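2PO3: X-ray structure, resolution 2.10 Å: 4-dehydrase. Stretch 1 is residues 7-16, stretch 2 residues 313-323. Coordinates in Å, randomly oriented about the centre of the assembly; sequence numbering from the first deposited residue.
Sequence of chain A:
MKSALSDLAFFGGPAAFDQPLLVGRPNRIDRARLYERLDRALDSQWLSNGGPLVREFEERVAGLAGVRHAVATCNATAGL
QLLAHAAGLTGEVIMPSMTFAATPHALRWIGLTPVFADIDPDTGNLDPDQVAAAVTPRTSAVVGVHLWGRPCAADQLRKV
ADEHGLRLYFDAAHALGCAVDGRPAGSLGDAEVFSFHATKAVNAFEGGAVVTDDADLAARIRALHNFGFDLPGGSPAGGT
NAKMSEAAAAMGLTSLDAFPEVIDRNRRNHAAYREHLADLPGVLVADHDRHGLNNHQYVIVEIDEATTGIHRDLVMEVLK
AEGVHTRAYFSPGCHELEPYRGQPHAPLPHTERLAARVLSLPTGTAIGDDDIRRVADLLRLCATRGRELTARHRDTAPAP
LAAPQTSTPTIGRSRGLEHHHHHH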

# COMPACT_ATOMS: atom_id res chain seq x y z
N ASP A 7 -39.27 24.16 3.60
CA ASP A 7 -38.19 24.90 3.02
C ASP A 7 -37.00 23.96 2.94
O ASP A 7 -35.97 24.31 2.34
CB ASP A 7 -37.83 26.15 3.83
CG ASP A 7 -39.06 26.91 4.21
OD1 ASP A 7 -40.15 26.72 3.69
OD2 ASP A 7 -38.86 27.75 5.20
N LEU A 8 -37.19 22.77 3.56
CA LEU A 8 -36.17 21.73 3.57
C LEU A 8 -36.02 21.16 2.19
O LEU A 8 -36.98 20.66 1.62
CB LEU A 8 -36.43 20.53 4.51
CG LEU A 8 -36.43 20.85 6.01
CD1 LEU A 8 -36.64 19.59 6.82
CD2 LEU A 8 -35.14 21.51 6.47
N ALA A 9 -34.78 21.26 1.69
CA ALA A 9 -34.42 20.75 0.38
C ALA A 9 -34.79 19.29 0.35
O ALA A 9 -35.10 18.70 -0.70
CB ALA A 9 -32.92 20.92 0.16
N PHE A 10 -34.75 18.71 1.54
CA PHE A 10 -35.08 17.32 1.68
C PHE A 10 -36.54 17.09 1.26
O PHE A 10 -36.91 16.08 0.67
CB PHE A 10 -34.83 16.88 3.12
CG PHE A 10 -35.16 15.44 3.31
CD1 PHE A 10 -34.25 14.43 2.97
CD2 PHE A 10 -36.40 15.07 3.82
CE1 PHE A 10 -34.56 13.08 3.15
CE2 PHE A 10 -36.73 13.73 3.99
CZ PHE A 10 -35.81 12.73 3.67
N PHE A 11 -37.36 18.09 1.60
CA PHE A 11 -38.77 18.07 1.31
C PHE A 11 -39.09 18.73 -0.01
O PHE A 11 -40.25 19.02 -0.31
CB PHE A 11 -39.56 18.66 2.46
CG PHE A 11 -39.56 17.63 3.57
CD1 PHE A 11 -39.02 17.92 4.83
CD2 PHE A 11 -40.09 16.35 3.34
CE1 PHE A 11 -39.03 16.96 5.85
CE2 PHE A 11 -40.10 15.39 4.36
CZ PHE A 11 -39.57 15.70 5.61
N GLY A 12 -38.04 18.95 -0.79
CA GLY A 12 -38.20 19.56 -2.09
C GLY A 12 -38.00 21.06 -2.06
O GLY A 12 -38.10 21.72 -3.08
N GLY A 13 -37.71 21.60 -0.90
CA GLY A 13 -37.49 23.03 -0.83
C GLY A 13 -36.14 23.36 -1.48
O GLY A 13 -35.45 22.54 -2.14
N PRO A 14 -35.77 24.62 -1.27
CA PRO A 14 -34.52 25.15 -1.77
C PRO A 14 -33.44 24.90 -0.71
O PRO A 14 -33.71 25.16 0.48
CB PRO A 14 -34.77 26.65 -1.93
CG PRO A 14 -36.06 26.98 -1.18
CD PRO A 14 -36.68 25.67 -0.74
N ALA A 15 -32.26 24.40 -1.14
CA ALA A 15 -31.16 24.13 -0.22
C ALA A 15 -30.63 25.48 0.22
O ALA A 15 -30.27 26.34 -0.60
CB ALA A 15 -30.06 23.22 -0.76
N ALA A 16 -30.63 25.67 1.52
CA ALA A 16 -30.22 26.93 2.11
C ALA A 16 -28.90 27.56 1.67
O ALA A 16 -28.80 28.78 1.57
CB ALA A 16 -30.40 26.91 3.61
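Stretch 2 313-323: DLVMEVLKAEG

What shapes do the two stretches bring to the contact? Stretch 2 is the last part of a helix that begins earlier in the chain, and it runs helically from Asp-313 toward Ala-321 before Gly-323, at positive phi, closes it with a Schellman motif. Stretch 1 is mostly loop, with a short 3-10 segment at Ala-9 and Phe-10. Leu-8 O anchors its turn by accepting from both Phe-11 N (2.6 Å) and Gly-13 N (2.8 Å), so the chain doubles back on itself. The fold presents the Phe-10 ring along the helix and leaves Ala-9 and Ala-16 near the helix end. The backbones approach most closely in register at two places, where the CA atoms of Phe-10 and Ala-321, and likewise those of Ala-15 and Glu-322, lie 5.2 Å apart.

Where does the largest bump of stretch 1 find its place? It is Phe-10, whose CA-to-CB bond points toward the helix and whose t rotamer (chi1 -180°) carries the ring back along it, from Ala-321 toward Leu-314. Ala-321 CB lies near the plane of the ring, at its edge, 3.9 Å from Phe-10 CB, while Val-318 covers one face: its CG2 stands 4.3 Å from the ring centroid and only 11° off the ring normal, a CH-pi contact. Farther along, Phe-10 CE1 comes within 3.8 Å of Glu-317 CB, and Phe-10 CZ reaches Leu-314 CD1 at 3.8 Å. The ring thus lies along Leu-314, Glu-317, Val-318 and Ala-321, a set spanning two turns, which the helix brings to a common side.

How do the small residues fit beside the ring? Ala-321 also points its CB toward stretch 1, and beside that short side chain the backbone of Phe-10 lies close: Ala-321 CB is 3.7 Å from Phe-10 CA and 4.4 Å from Ala-9 CB. Ala-9 is equally short, and its CB rests 3.6 Å from Ala-321 O. Val-318 is shared between neighbours, for while its CG2 covers the phenylalanine ring, its CG1 packs against Leu-8 CD1 at 4.2 Å. Leu-8 and Val-318 are both buried, so this apolar pair extends the packing inward.

What holds the loop to the end of the helix? Glu-322 does, with chi1 and chi2 both m; its CA-to-CB bond points sideways, but the end of the side chain comes nearer to stretch 1. There its two carboxylate oxygens accept separate backbone hydrogen bonds: Ala-9 N donates to Glu-322 OE2 at 2.7 Å, and Ala-16 N donates to Glu-322 OE1 at 2.9 Å. One buried acid therefore ties together two parts of the loop seven residues apart, satisfying amide groups that face it. Ala-15 CA also lies 3.4 Å from Glu-322 OE1. Water 1 lies 2.8 Å from Glu-322 OE1 and 3.3 Å from Asp-7 O and can donate to either, weakly to Asp-7 O, though it has more acceptors in reach than protons.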

# COMPACT_ATOMS: atom_id res chain seq x y z
N ASP A 313 -30.24 8.09 11.14
CA ASP A 313 -30.16 7.92 9.71
C ASP A 313 -30.89 8.99 8.93
O ASP A 313 -30.40 9.49 7.91
CB ASP A 313 -30.67 6.54 9.28
CG ASP A 313 -29.78 5.41 9.71
OD1 ASP A 313 -28.67 5.59 10.20
OD2 ASP A 313 -30.31 4.23 9.48
N LEU A 314 -32.08 9.31 9.41
CA LEU A 314 -32.91 10.30 8.78
C LEU A 314 -32.31 11.68 8.96
O LEU A 314 -32.34 12.54 8.05
CB LEU A 314 -34.36 10.23 9.27
CG LEU A 314 -35.32 11.04 8.36
CD1 LEU A 314 -35.12 10.72 6.88
CD2 LEU A 314 -36.76 10.71 8.75
N VAL A 315 -31.75 11.86 10.16
CA VAL A 315 -31.10 13.12 10.42
C VAL A 315 -30.01 13.31 9.34
O VAL A 315 -29.88 14.37 8.68
CB VAL A 315 -30.47 13.13 11.80
CG1 VAL A 315 -29.53 14.32 11.80
CG2 VAL A 315 -31.54 13.30 12.90
N MET A 316 -29.25 12.23 9.13
CA MET A 316 -28.18 12.21 8.13
C MET A 316 -28.65 12.65 6.75
O MET A 316 -28.08 13.52 6.05
CB MET A 316 -27.60 10.79 8.05
CG MET A 316 -26.43 10.55 8.97
SD MET A 316 -25.26 9.33 8.28
CE MET A 316 -25.96 9.08 6.66
N GLU A 317 -29.73 12.01 6.33
CA GLU A 317 -30.30 12.31 5.03
C GLU A 317 -30.74 13.76 4.89
O GLU A 317 -30.52 14.40 3.86
CB GLU A 317 -31.54 11.44 4.77
CG GLU A 317 -31.22 9.96 4.47
CD GLU A 317 -32.37 9.28 3.78
OE1 GLU A 317 -33.09 8.45 4.32
OE2 GLU A 317 -32.56 9.73 2.56
N VAL A 318 -31.38 14.27 5.94
CA VAL A 318 -31.86 15.63 5.93
C VAL A 318 -30.72 16.61 5.75
O VAL A 318 -30.83 17.59 5.00
CB VAL A 318 -32.65 15.96 7.20
CG1 VAL A 318 -33.09 17.42 7.21
CG2 VAL A 318 -33.88 15.05 7.34
N LEU A 319 -29.61 16.34 6.44
CA LEU A 319 -28.48 17.24 6.31
C LEU A 319 -27.81 17.07 4.95
O LEU A 319 -27.39 18.01 4.28
CB LEU A 319 -27.46 17.07 7.44
CG LEU A 319 -27.88 17.58 8.83
CD1 LEU A 319 -29.30 17.14 9.21
CD2 LEU A 319 -26.88 17.05 9.87
N LYS A 320 -27.69 15.83 4.52
CA LYS A 320 -27.07 15.64 3.25
C LYS A 320 -27.82 16.44 2.20
O LYS A 320 -27.25 17.02 1.28
CB LYS A 320 -27.08 14.18 2.86
CG LYS A 320 -26.37 13.98 1.53
CD LYS A 320 -25.71 12.62 1.43
CE LYS A 320 -24.21 12.68 1.17
NZ LYS A 320 -23.35 12.69 2.38
N ALA A 321 -29.13 16.49 2.33
CA ALA A 321 -29.86 17.26 1.34
C ALA A 321 -29.53 18.75 1.38
O ALA A 321 -29.61 19.49 0.39
CB ALA A 321 -31.36 17.03 1.36
N GLU A 322 -29.14 19.19 2.54
CA GLU A 322 -28.80 20.59 2.69
C GLU A 322 -27.36 20.90 2.32
O GLU A 322 -26.91 22.03 2.49
CB GLU A 322 -29.06 21.07 4.13
CG GLU A 322 -30.55 21.22 4.45
CD GLU A 322 -31.27 22.07 3.42
OE1 GLU A 322 -30.85 23.13 2.98
OE2 GLU A 322 -32.40 21.53 3.03
N GLY A 323 -26.66 19.90 1.81
CA GLY A 323 -25.26 20.10 1.43
C GLY A 323 -24.30 19.96 2.62
O GLY A 323 -23.21 20.54 2.66
O HOH W 1 -33.06 24.67 3.86